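ESX secretion system protein YukD (Bacillus subtilis, PDB 2BPS) is required for secretion of YukE and is probably a component or regulator of the ESX/ESAT-6-like secretion system. Local coordinates at residues 6-11 against 16-21; 21-26 against 33-38; 59-64 against 70-75. All coordinates share one frame; numbering follows the deposited sequence.

From the N terminus, contact 1 (6-11 against 16-21) closes the first beta hairpin, pairing strand 4-10 with strand 18-24. Contact 2 (21-26 against 33-38) opens on L21, which contact 1 also uses, and closes the connection from the hairpin to helix 31-39. Contact 3 (59-64 against 70-75) closes the first part of the connection from strand 59-62, at the sheet's far edge, toward strand 77-80. All run in series, none nested or crossed. Contacts 1 and 2 touch through the D6-R22 salt bridge and F19 on A36; contact 3 meets contact 1 through I7 on I72 and a probable D6 O to G75 N hydrogen bond. Its nearest atoms stay about 5 Å from contact 2.

Contact 1 (6-11 against 16-21); sequences DITIDL and GSVFDL
I9 and F19 lie side by side on the helix-facing side of an antiparallel hairpin, where the isoleucine's CB sits over one face of the phenyl ring. CB of I9 is 3.9 Å from the centroid of the F19 ring and 28° off its normal, which fits a CH-pi contact. F19 reaches this place because its CG stands between backbone N and carbonyl carbon (chi1 65°), so the ring lies alongside I9, and CG1 and CG2 of the isoleucine touch its rim. At the next pair on this face, I7 with L21, CD1 of I7 meets CD1 of L21 at 4.2 Å.

The other face is mixed: T8, D20 and D10 are polar, V18 apolar. T8 and D20 form a non-hydrogen-bonded pair and point the same way; OG1 of T8 donates to OD1 of D20 at 2.8 Å, approaching from above the carboxylate plane. The methyl CG2 of T8 turns to V18 CG1, 3.6 Å away. A valine in place of T8 would probably leave the D20 carboxylate without this donor and freer to rotate. Backbone bonds fix the register: I7 pairs with L21, and I9 with F19, through two each, the I9 N to F19 O bond measuring 2.8 Å. L11 N to S17 O continues the pairing toward the turn.

D10, on the same face as T8, forms a salt bridge with R77 through OD1; OD2 of D6 forms one with NE of R22. Strand 77-80 flanks strand 4-10, with I9 touching L78 and I80, while helix 31-39 packs across the apolar face through V32, A36 and W37.

Contact 2 (21-26 against 33-38); sequences LRLSDY and IDIAWQ
L21, L23 and I35 meet where the helix of this ubiquitin-like, beta-grasp fold lies across its sheet. The strand supplies the two leucines and helix 31-39 the isoleucine, and the interface is small: 98 Å² is buried, both sides summed. I35 accounts for 54 Å² of it, L21 for 30 Å² and L23 for 14 Å², so a single helix residue bears on a pair of strand residues two positions apart.

Alternation along the strand explains the pairing. L21 and L23 both direct their CB toward the helix, whereas R22 between them points to the other side of the sheet. I35 in turn directs its CB at the strand, and its CG1 branch is extended (chi2 -176°), which carries CD1 out as the part of the residue that reaches both leucines. The backbones themselves stay well apart: the nearest CA atoms, those of L21 and I35, are 8.9 Å from each other, a separation bridged by the side chains of L21, L23 and I35.

The partners of the two segments continue the apolar layer. L23 also packs on I5 and I7 of strand 4-10, and on the helix I33 and A36 lie against I80 of strand 77-80, so the helix rests on more than one strand. Within the helix, the bond from W37 N to I33 O belongs to its regular backbone pattern. The methyl CD1 of I35 is 4.2 Å from CD1 of L21 and 4.4 Å from CD1 of L23.

Contact 3 (59-64 against 70-75); sequences KVFSGE and CGITNG
F61 and C70 make the close part of this contact, with CB of the cysteine over one face of the phenyl ring. CB of C70 is 3.7 Å from the centroid of the F61 ring and 21° off the normal, a CH-pi arrangement in which the methylene is offset toward the rim. The sulfur lies further out: SG of C70 is 4.0 Å from the same centroid, and at 41° off the normal it approaches obliquely. This is a Cys sulfur-aromatic contact, centred on the CD2 and CE2 side of the ring. The first torsion of C70 places SG beside its own backbone N (chi1 -61°), which points the sulfur along the ring toward the F61 backbone. At the far end of the ring, CZ of F61 comes within 3.6 Å of the carbonyl O of C70.

Segment 59-64 carries the edge strand of the beta-grasp sheet of this ubiquitin-like protein, and 70-75 lies in the connection that leads to strand 77-80. F61 is bonded through its backbone to I52 of strand 51-54. F61 also rests on V54, and C70 on V29 and C65.

The packing thins quickly on moving to I72. Its CD1 reaches CD1 of F61 at 4.4 Å, an oblique approach with much less surface shared: 17 Å² of I72 is buried here, against 53 Å² of C70 and 73 Å² of F61. I72 also touches I5 and L67. On the solvent side, T73 turns to its own segment, where its OG1 donates to the carbonyl O of G71 at 3.0 Å, from above the carbonyl plane.

Contact 1 (6-11 against 16-21)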
ATOM      1  N   ASP A   6       8.400   4.694   5.950  1.00 46.72           N
ATOM      2  CA  ASP A   6       8.636   3.257   5.982  1.00 45.83           C
ATOM      3  C   ASP A   6       7.335   2.600   6.351  1.00 45.78           C
ATOM      4  O   ASP A   6       6.819   2.819   7.439  1.00 46.62           O
ATOM      5  CB  ASP A   6       9.659   2.895   7.043  1.00 47.18           C
ATOM      6  CG  ASP A   6      11.064   3.183   6.612  1.00 50.01           C
ATOM      7  OD1 ASP A   6      11.980   2.872   7.397  1.00 53.95           O
ATOM      8  OD2 ASP A   6      11.261   3.710   5.498  1.00 50.75           O
ATOM      9  N   ILE A   7       6.805   1.782   5.458  1.00 44.84           N
ATOM     10  CA  ILE A   7       5.546   1.114   5.740  1.00 43.65           C
ATOM     11  C   ILE A   7       5.653  -0.380   5.466  1.00 43.16           C
ATOM     12  O   ILE A   7       6.719  -0.872   5.083  1.00 43.36           O
ATOM     13  CB  ILE A   7       4.410   1.723   4.895  1.00 42.26           C
ATOM     14  CG1 ILE A   7       4.726   1.565   3.405  1.00 40.86           C
ATOM     15  CG2 ILE A   7       4.238   3.187   5.271  1.00 39.39           C
ATOM     16  CD1 ILE A   7       3.684   2.152   2.482  1.00 41.43           C
ATOM     17  N   THR A   8       4.552  -1.094   5.689  1.00 40.76           N
ATOM     18  CA  THR A   8       4.502  -2.528   5.447  1.00 38.94           C
ATOM     19  C   THR A   8       3.335  -2.844   4.535  1.00 39.99           C
ATOM     20  O   THR A   8       2.225  -2.354   4.755  1.00 42.11           O
ATOM     21  CB  THR A   8       4.294  -3.299   6.732  1.00 34.77           C
ATOM     22  OG1 THR A   8       5.368  -3.020   7.611  1.00 36.59           O
ATOM     23  CG2 THR A   8       4.264  -4.775   6.468  1.00 33.85           C
ATOM     24  N   ILE A   9       3.579  -3.657   3.514  1.00 38.64           N
ATOM     25  CA  ILE A   9       2.517  -4.036   2.605  1.00 37.74           C
ATOM     26  C   ILE A   9       2.127  -5.486   2.869  1.00 39.27           C
ATOM     27  O   ILE A   9       2.982  -6.374   2.920  1.00 39.97           O
ATOM     28  CB  ILE A   9       2.951  -3.863   1.161  1.00 36.68           C
ATOM     29  CG1 ILE A   9       3.580  -2.473   0.980  1.00 36.70           C
ATOM     30  CG2 ILE A   9       1.759  -4.046   0.245  1.00 36.99           C
ATOM     31  CD1 ILE A   9       2.749  -1.301   1.510  1.00 31.79           C
ATOM     32  N   ASP A  10       0.828  -5.715   3.046  1.00 39.99           N
ATOM     33  CA  ASP A  10       0.302  -7.040   3.336  1.00 40.66           C
ATOM     34  C   ASP A  10      -0.606  -7.572   2.221  1.00 41.20           C
ATOM     35  O   ASP A  10      -1.689  -7.054   1.986  1.00 40.51           O
ATOM     36  CB  ASP A  10      -0.456  -6.983   4.666  1.00 42.16           C
ATOM     37  CG  ASP A  10      -0.877  -8.350   5.171  1.00 46.25           C
ATOM     38  OD1 ASP A  10      -1.163  -8.455   6.386  1.00 47.42           O
ATOM     39  OD2 ASP A  10      -0.935  -9.316   4.370  1.00 49.94           O
ATOM     40  N   LEU A  11      -0.148  -8.615   1.535  1.00 42.59           N
ATOM     41  CA  LEU A  11      -0.915  -9.229   0.458  1.00 43.66           C
ATOM     42  C   LEU A  11      -1.748 -10.396   0.992  1.00 45.57           C
ATOM     43  O   LEU A  11      -1.840 -11.455   0.365  1.00 45.78           O
ATOM     44  CB  LEU A  11       0.027  -9.724  -0.642  1.00 42.77           C
ATOM     45  CG  LEU A  11       0.819  -8.625  -1.353  1.00 43.05           C
ATOM     46  CD1 LEU A  11       1.873  -9.247  -2.238  1.00 43.30           C
ATOM     47  CD2 LEU A  11      -0.121  -7.760  -2.167  1.00 42.34           C
ATOM     48  N   GLY A  16      -0.616 -13.959  -0.010  1.00 51.40           N
ATOM     49  CA  GLY A  16      -0.386 -13.873   1.427  1.00 50.19           C
ATOM     50  C   GLY A  16       0.969 -13.409   1.940  1.00 49.17           C
ATOM     51  O   GLY A  16       1.239 -13.525   3.141  1.00 49.82           O
ATOM     52  N   SER A  17       1.830 -12.884   1.073  1.00 46.75           N
ATOM     53  CA  SER A  17       3.139 -12.442   1.549  1.00 45.57           C
ATOM     54  C   SER A  17       3.099 -11.066   2.231  1.00 44.89           C
ATOM     55  O   SER A  17       2.062 -10.394   2.261  1.00 45.54           O
ATOM     56  CB  SER A  17       4.157 -12.456   0.402  1.00 45.05           C
ATOM     57  OG  SER A  17       3.633 -11.851  -0.764  1.00 46.68           O
ATOM     58  N   VAL A  18       4.228 -10.656   2.791  1.00 42.03           N
ATOM     59  CA  VAL A  18       4.310  -9.381   3.483  1.00 40.55           C
ATOM     60  C   VAL A  18       5.703  -8.791   3.362  1.00 41.52           C
ATOM     61  O   VAL A  18       6.672  -9.423   3.772  1.00 42.70           O
ATOM     62  CB  VAL A  18       4.022  -9.555   4.971  1.00 38.12           C
ATOM     63  CG1 VAL A  18       4.277  -8.262   5.704  1.00 36.85           C
ATOM     64  CG2 VAL A  18       2.610 -10.020   5.164  1.00 37.50           C
ATOM     65  N   PHE A  19       5.816  -7.587   2.814  1.00 40.25           N
ATOM     66  CA  PHE A  19       7.129  -6.976   2.694  1.00 40.11           C
ATOM     67  C   PHE A  19       7.122  -5.535   3.173  1.00 40.18           C
ATOM     68  O   PHE A  19       6.065  -4.933   3.307  1.00 40.33           O
ATOM     69  CB  PHE A  19       7.613  -7.037   1.252  1.00 39.17           C
ATOM     70  CG  PHE A  19       6.782  -6.241   0.306  1.00 39.28           C
ATOM     71  CD1 PHE A  19       5.532  -6.690  -0.086  1.00 38.74           C
ATOM     72  CD2 PHE A  19       7.252  -5.036  -0.202  1.00 38.77           C
ATOM     73  CE1 PHE A  19       4.756  -5.948  -0.981  1.00 39.86           C
ATOM     74  CE2 PHE A  19       6.483  -4.289  -1.093  1.00 39.39           C
ATOM     75  CZ  PHE A  19       5.233  -4.746  -1.485  1.00 38.08           C
ATOM     76  N   ASP A  20       8.304  -4.995   3.450  1.00 40.69           N
ATOM     77  CA  ASP A  20       8.421  -3.613   3.895  1.00 42.71           C
ATOM     78  C   ASP A  20       8.832  -2.736   2.716  1.00 44.10           C
ATOM     79  O   ASP A  20       9.556  -3.177   1.818  1.00 45.36           O
ATOM     80  CB  ASP A  20       9.430  -3.495   5.044  1.00 41.88           C
ATOM     81  CG  ASP A  20       8.886  -4.055   6.349  1.00 43.34           C
ATOM     82  OD1 ASP A  20       7.651  -4.235   6.437  1.00 42.62           O
ATOM     83  OD2 ASP A  20       9.674  -4.306   7.288  1.00 43.66           O
ATOM     84  N   LEU A  21       8.372  -1.491   2.723  1.00 44.83           N
ATOM     85  CA  LEU A  21       8.651  -0.570   1.626  1.00 44.87           C
ATOM     86  C   LEU A  21       8.927   0.852   2.105  1.00 45.09           C
ATOM     87  O   LEU A  21       8.305   1.322   3.052  1.00 46.57           O
ATOM     88  CB  LEU A  21       7.439  -0.573   0.680  1.00 43.80           C
ATOM     89  CG  LEU A  21       7.356   0.060  -0.714  1.00 41.91           C
ATOM     90  CD1 LEU A  21       6.300   1.158  -0.711  1.00 39.97           C
ATOM     91  CD2 LEU A  21       8.710   0.560  -1.143  1.00 41.67           C
TER

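Contact 2 (21-26 against 33-38)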
ATOM      1  N   LEU A  21       8.372  -1.491   2.723  1.00 44.83           N
ATOM      2  CA  LEU A  21       8.651  -0.570   1.626  1.00 44.87           C
ATOM      3  C   LEU A  21       8.927   0.852   2.105  1.00 45.09           C
ATOM      4  O   LEU A  21       8.305   1.322   3.052  1.00 46.57           O
ATOM      5  CB  LEU A  21       7.439  -0.573   0.680  1.00 43.80           C
ATOM      6  CG  LEU A  21       7.356   0.060  -0.714  1.00 41.91           C
ATOM      7  CD1 LEU A  21       6.300   1.158  -0.711  1.00 39.97           C
ATOM      8  CD2 LEU A  21       8.710   0.560  -1.143  1.00 41.67           C
ATOM      9  N   ARG A  22       9.879   1.520   1.464  1.00 45.05           N
ATOM     10  CA  ARG A  22      10.188   2.910   1.777  1.00 45.61           C
ATOM     11  C   ARG A  22      10.021   3.724   0.501  1.00 46.09           C
ATOM     12  O   ARG A  22      10.727   3.499  -0.487  1.00 47.18           O
ATOM     13  CB  ARG A  22      11.621   3.091   2.275  1.00 45.45           C
ATOM     14  CG  ARG A  22      12.009   4.574   2.339  1.00 46.55           C
ATOM     15  CD  ARG A  22      13.419   4.790   2.837  1.00 47.84           C
ATOM     16  NE  ARG A  22      13.554   4.398   4.234  1.00 51.31           N
ATOM     17  CZ  ARG A  22      14.699   4.420   4.904  1.00 52.37           C
ATOM     18  NH1 ARG A  22      14.730   4.050   6.173  1.00 52.72           N
ATOM     19  NH2 ARG A  22      15.815   4.808   4.305  1.00 54.95           N
ATOM     20  N   LEU A  23       9.090   4.668   0.522  1.00 45.54           N
ATOM     21  CA  LEU A  23       8.851   5.501  -0.644  1.00 46.45           C
ATOM     22  C   LEU A  23       8.386   6.886  -0.220  1.00 48.09           C
ATOM     23  O   LEU A  23       8.063   7.118   0.945  1.00 46.33           O
ATOM     24  CB  LEU A  23       7.792   4.860  -1.551  1.00 44.17           C
ATOM     25  CG  LEU A  23       6.320   5.100  -1.215  1.00 40.99           C
ATOM     26  CD1 LEU A  23       5.455   4.476  -2.300  1.00 40.47           C
ATOM     27  CD2 LEU A  23       5.992   4.518   0.147  1.00 40.93           C
ATOM     28  N   SER A  24       8.363   7.806  -1.179  1.00 50.70           N
ATOM     29  CA  SER A  24       7.927   9.164  -0.913  1.00 52.30           C
ATOM     30  C   SER A  24       6.411   9.210  -0.772  1.00 53.36           C
ATOM     31  O   SER A  24       5.683   8.661  -1.603  1.00 52.53           O
ATOM     32  CB  SER A  24       8.367  10.083  -2.043  1.00 52.83           C
ATOM     33  OG  SER A  24       7.929  11.402  -1.785  1.00 54.12           O
ATOM     34  N   ASP A  25       5.938   9.880   0.276  1.00 54.64           N
ATOM     35  CA  ASP A  25       4.514   9.957   0.526  1.00 56.01           C
ATOM     36  C   ASP A  25       3.723  10.821  -0.440  1.00 58.24           C
ATOM     37  O   ASP A  25       2.511  10.963  -0.275  1.00 59.05           O
ATOM     38  CB  ASP A  25       4.238  10.410   1.963  1.00 55.32           C
ATOM     39  CG  ASP A  25       4.721  11.815   2.245  1.00 55.56           C
ATOM     40  OD1 ASP A  25       4.893  12.602   1.288  1.00 56.34           O
ATOM     41  OD2 ASP A  25       4.907  12.134   3.437  1.00 53.44           O
ATOM     42  N   TYR A  26       4.380  11.404  -1.440  1.00 60.28           N
ATOM     43  CA  TYR A  26       3.630  12.210  -2.402  1.00 63.04           C
ATOM     44  C   TYR A  26       3.071  11.265  -3.464  1.00 61.25           C
ATOM     45  O   TYR A  26       2.438  11.690  -4.431  1.00 61.10           O
ATOM     46  CB  TYR A  26       4.500  13.283  -3.069  1.00 67.71           C
ATOM     47  CG  TYR A  26       5.325  12.784  -4.238  1.00 74.65           C
ATOM     48  CD1 TYR A  26       6.503  12.067  -4.026  1.00 77.21           C
ATOM     49  CD2 TYR A  26       4.940  13.042  -5.560  1.00 77.02           C
ATOM     50  CE1 TYR A  26       7.293  11.617  -5.095  1.00 79.66           C
ATOM     51  CE2 TYR A  26       5.726  12.590  -6.642  1.00 80.28           C
ATOM     52  CZ  TYR A  26       6.904  11.879  -6.396  1.00 80.35           C
ATOM     53  OH  TYR A  26       7.707  11.430  -7.426  1.00 81.21           O
ATOM     54  N   ILE A  33       0.686  -0.605  -4.844  1.00 41.35           N
ATOM     55  CA  ILE A  33       0.214  -1.776  -5.563  1.00 41.69           C
ATOM     56  C   ILE A  33       1.086  -2.150  -6.767  1.00 43.54           C
ATOM     57  O   ILE A  33       1.366  -3.338  -7.003  1.00 42.68           O
ATOM     58  CB  ILE A  33      -1.238  -1.588  -5.998  1.00 40.25           C
ATOM     59  CG1 ILE A  33      -2.094  -1.265  -4.775  1.00 39.50           C
ATOM     60  CG2 ILE A  33      -1.770  -2.869  -6.609  1.00 39.64           C
ATOM     61  CD1 ILE A  33      -3.535  -1.034  -5.097  1.00 38.76           C
ATOM     62  N   ASP A  34       1.523  -1.151  -7.527  1.00 44.52           N
ATOM     63  CA  ASP A  34       2.383  -1.412  -8.679  1.00 45.65           C
ATOM     64  C   ASP A  34       3.638  -2.109  -8.177  1.00 44.00           C
ATOM     65  O   ASP A  34       4.031  -3.161  -8.679  1.00 42.16           O
ATOM     66  CB  ASP A  34       2.767  -0.103  -9.358  1.00 50.26           C
ATOM     67  CG  ASP A  34       1.557   0.665  -9.858  1.00 56.78           C
ATOM     68  OD1 ASP A  34       1.746   1.818 -10.312  1.00 60.25           O
ATOM     69  OD2 ASP A  34       0.423   0.118  -9.799  1.00 58.26           O
ATOM     70  N   ILE A  35       4.253  -1.500  -7.175  1.00 42.88           N
ATOM     71  CA  ILE A  35       5.457  -2.027  -6.569  1.00 42.84           C
ATOM     72  C   ILE A  35       5.230  -3.439  -6.043  1.00 43.60           C
ATOM     73  O   ILE A  35       6.047  -4.334  -6.267  1.00 42.44           O
ATOM     74  CB  ILE A  35       5.911  -1.123  -5.413  1.00 42.87           C
ATOM     75  CG1 ILE A  35       6.200   0.280  -5.959  1.00 42.21           C
ATOM     76  CG2 ILE A  35       7.130  -1.716  -4.724  1.00 41.19           C
ATOM     77  CD1 ILE A  35       6.741   1.233  -4.932  1.00 41.69           C
ATOM     78  N   ALA A  36       4.117  -3.637  -5.349  1.00 44.38           N
ATOM     79  CA  ALA A  36       3.802  -4.943  -4.796  1.00 45.29           C
ATOM     80  C   ALA A  36       3.868  -6.018  -5.866  1.00 46.75           C
ATOM     81  O   ALA A  36       4.508  -7.048  -5.674  1.00 46.71           O
ATOM     82  CB  ALA A  36       2.434  -4.920  -4.172  1.00 45.08           C
ATOM     83  N   TRP A  37       3.214  -5.778  -6.998  1.00 49.66           N
ATOM     84  CA  TRP A  37       3.201  -6.754  -8.087  1.00 51.11           C
ATOM     85  C   TRP A  37       4.558  -6.983  -8.738  1.00 51.39           C
ATOM     86  O   TRP A  37       4.866  -8.105  -9.123  1.00 51.36           O
ATOM     87  CB  TRP A  37       2.130  -6.379  -9.126  1.00 51.49           C
ATOM     88  CG  TRP A  37       0.854  -7.205  -8.958  1.00 53.37           C
ATOM     89  CD1 TRP A  37       0.419  -8.223  -9.770  1.00 54.39           C
ATOM     90  CD2 TRP A  37      -0.063  -7.169  -7.851  1.00 53.56           C
ATOM     91  NE1 TRP A  37      -0.697  -8.826  -9.231  1.00 53.74           N
ATOM     92  CE2 TRP A  37      -1.017  -8.199  -8.058  1.00 53.46           C
ATOM     93  CE3 TRP A  37      -0.171  -6.372  -6.703  1.00 53.40           C
ATOM     94  CZ2 TRP A  37      -2.061  -8.452  -7.159  1.00 53.48           C
ATOM     95  CZ3 TRP A  37      -1.215  -6.627  -5.805  1.00 54.20           C
ATOM     96  CH2 TRP A  37      -2.145  -7.661  -6.044  1.00 54.17           C
ATOM     97  N   GLN A  38       5.373  -5.932  -8.842  1.00 53.35           N
ATOM     98  CA  GLN A  38       6.714  -6.047  -9.419  1.00 54.24           C
ATOM     99  C   GLN A  38       7.562  -6.911  -8.478  1.00 54.82           C
ATOM    100  O   GLN A  38       8.119  -7.922  -8.875  1.00 54.49           O
ATOM    101  CB  GLN A  38       7.373  -4.660  -9.574  1.00 54.97           C
ATOM    102  CG  GLN A  38       6.775  -3.735 -10.662  1.00 57.73           C
ATOM    103  CD  GLN A  38       7.456  -2.334 -10.766  1.00 59.98           C
ATOM    104  OE1 GLN A  38       8.686  -2.220 -10.805  1.00 60.91           O
ATOM    105  NE2 GLN A  38       6.642  -1.276 -10.833  1.00 59.55           N
TER

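Contact 3 (59-64 against 70-75)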
ATOM      1  N   LYS A  59      -8.884   1.953   8.654  1.00 35.03           N
ATOM      2  CA  LYS A  59      -9.484   2.908   7.740  1.00 35.55           C
ATOM      3  C   LYS A  59      -9.084   2.571   6.295  1.00 35.85           C
ATOM      4  O   LYS A  59      -7.931   2.244   6.013  1.00 35.51           O
ATOM      5  CB  LYS A  59      -9.076   4.339   8.106  1.00 36.25           C
ATOM      6  CG  LYS A  59      -9.630   5.378   7.133  1.00 37.32           C
ATOM      7  CD  LYS A  59      -9.672   6.759   7.744  1.00 39.76           C
ATOM      8  CE  LYS A  59     -10.260   7.777   6.767  1.00 40.31           C
ATOM      9  NZ  LYS A  59     -10.636   9.067   7.430  1.00 40.44           N
ATOM     10  N   VAL A  60     -10.047   2.629   5.384  1.00 35.94           N
ATOM     11  CA  VAL A  60      -9.776   2.318   3.990  1.00 37.42           C
ATOM     12  C   VAL A  60      -9.612   3.587   3.143  1.00 39.41           C
ATOM     13  O   VAL A  60     -10.294   4.586   3.371  1.00 40.21           O
ATOM     14  CB  VAL A  60     -10.897   1.436   3.410  1.00 36.10           C
ATOM     15  CG1 VAL A  60     -10.799   1.392   1.906  1.00 35.99           C
ATOM     16  CG2 VAL A  60     -10.788   0.029   3.972  1.00 33.88           C
ATOM     17  N   PHE A  61      -8.695   3.547   2.177  1.00 39.36           N
ATOM     18  CA  PHE A  61      -8.455   4.693   1.321  1.00 40.90           C
ATOM     19  C   PHE A  61      -8.531   4.342  -0.149  1.00 43.81           C
ATOM     20  O   PHE A  61      -8.182   3.223  -0.545  1.00 41.90           O
ATOM     21  CB  PHE A  61      -7.090   5.291   1.611  1.00 39.63           C
ATOM     22  CG  PHE A  61      -6.973   5.877   2.975  1.00 40.57           C
ATOM     23  CD1 PHE A  61      -6.559   5.100   4.042  1.00 40.24           C
ATOM     24  CD2 PHE A  61      -7.309   7.210   3.201  1.00 41.44           C
ATOM     25  CE1 PHE A  61      -6.477   5.633   5.316  1.00 41.14           C
ATOM     26  CE2 PHE A  61      -7.234   7.758   4.473  1.00 41.33           C
ATOM     27  CZ  PHE A  61      -6.815   6.964   5.535  1.00 42.84           C
ATOM     28  N   SER A  62      -8.991   5.302  -0.956  1.00 46.69           N
ATOM     29  CA  SER A  62      -9.092   5.084  -2.396  1.00 50.56           C
ATOM     30  C   SER A  62      -7.670   5.030  -2.918  1.00 52.18           C
ATOM     31  O   SER A  62      -6.818   5.802  -2.477  1.00 52.48           O
ATOM     32  CB  SER A  62      -9.853   6.222  -3.089  1.00 51.38           C
ATOM     33  OG  SER A  62      -9.969   5.967  -4.484  1.00 52.68           O
ATOM     34  N   GLY A  63      -7.412   4.119  -3.850  1.00 53.34           N
ATOM     35  CA  GLY A  63      -6.070   3.983  -4.387  1.00 54.23           C
ATOM     36  C   GLY A  63      -5.579   5.227  -5.090  1.00 55.75           C
ATOM     37  O   GLY A  63      -4.422   5.308  -5.503  1.00 57.50           O
ATOM     38  N   GLU A  64      -6.453   6.213  -5.219  1.00 56.64           N
ATOM     39  CA  GLU A  64      -6.091   7.444  -5.906  1.00 57.67           C
ATOM     40  C   GLU A  64      -5.549   8.520  -4.959  1.00 56.48           C
ATOM     41  O   GLU A  64      -4.841   9.425  -5.378  1.00 54.18           O
ATOM     42  CB  GLU A  64      -7.318   7.951  -6.670  1.00 60.15           C
ATOM     43  CG  GLU A  64      -7.010   8.752  -7.924  1.00 64.99           C
ATOM     44  CD  GLU A  64      -6.137   8.003  -8.919  1.00 67.44           C
ATOM     45  OE1 GLU A  64      -4.908   7.942  -8.700  1.00 70.47           O
ATOM     46  OE2 GLU A  64      -6.678   7.473  -9.915  1.00 68.77           O
ATOM     47  N   CYS A  70      -3.383  10.966   3.383  1.00 51.36           N
ATOM     48  CA  CYS A  70      -4.065   9.919   4.122  1.00 47.29           C
ATOM     49  C   CYS A  70      -3.436   9.737   5.483  1.00 45.84           C
ATOM     50  O   CYS A  70      -3.780   8.809   6.212  1.00 44.90           O
ATOM     51  CB  CYS A  70      -4.007   8.617   3.346  1.00 46.94           C
ATOM     52  SG  CYS A  70      -4.800   8.758   1.756  1.00 47.02           S
ATOM     53  N   GLY A  71      -2.511  10.628   5.820  1.00 44.52           N
ATOM     54  CA  GLY A  71      -1.844  10.551   7.106  1.00 43.37           C
ATOM     55  C   GLY A  71      -1.064   9.265   7.278  1.00 42.62           C
ATOM     56  O   GLY A  71      -0.668   8.915   8.381  1.00 44.20           O
ATOM     57  N   ILE A  72      -0.845   8.554   6.180  1.00 40.46           N
ATOM     58  CA  ILE A  72      -0.101   7.308   6.213  1.00 38.85           C
ATOM     59  C   ILE A  72       1.378   7.595   6.485  1.00 38.77           C
ATOM     60  O   ILE A  72       2.022   8.326   5.739  1.00 38.13           O
ATOM     61  CB  ILE A  72      -0.305   6.563   4.879  1.00 38.11           C
ATOM     62  CG1 ILE A  72      -1.742   6.036   4.839  1.00 36.42           C
ATOM     63  CG2 ILE A  72       0.720   5.450   4.711  1.00 37.10           C
ATOM     64  CD1 ILE A  72      -2.154   5.424   3.538  1.00 37.34           C
ATOM     65  N   THR A  73       1.906   7.028   7.568  1.00 39.41           N
ATOM     66  CA  THR A  73       3.304   7.246   7.963  1.00 40.65           C
ATOM     67  C   THR A  73       4.008   5.971   8.360  1.00 41.03           C
ATOM     68  O   THR A  73       3.411   4.895   8.364  1.00 41.75           O
ATOM     69  CB  THR A  73       3.407   8.158   9.179  1.00 40.27           C
ATOM     70  OG1 THR A  73       2.102   8.654   9.492  1.00 39.41           O
ATOM     71  CG2 THR A  73       4.375   9.310   8.912  1.00 38.94           C
ATOM     72  N   ASN A  74       5.274   6.110   8.738  1.00 40.56           N
ATOM     73  CA  ASN A  74       6.069   4.967   9.143  1.00 42.33           C
ATOM     74  C   ASN A  74       5.291   4.153  10.157  1.00 42.54           C
ATOM     75  O   ASN A  74       4.570   4.716  10.970  1.00 42.98           O
ATOM     76  CB  ASN A  74       7.386   5.432   9.755  1.00 44.93           C
ATOM     77  CG  ASN A  74       7.848   6.763   9.193  1.00 48.17           C
ATOM     78  OD1 ASN A  74       7.310   7.810   9.546  1.00 51.30           O
ATOM     79  ND2 ASN A  74       8.836   6.730   8.303  1.00 47.34           N
ATOM     80  N   GLY A  75       5.428   2.831  10.096  1.00 42.45           N
ATOM     81  CA  GLY A  75       4.728   1.972  11.030  1.00 41.98           C
ATOM     82  C   GLY A  75       3.417   1.455  10.477  1.00 42.78           C
ATOM     83  O   GLY A  75       2.985   0.358  10.837  1.00 43.92           O
TER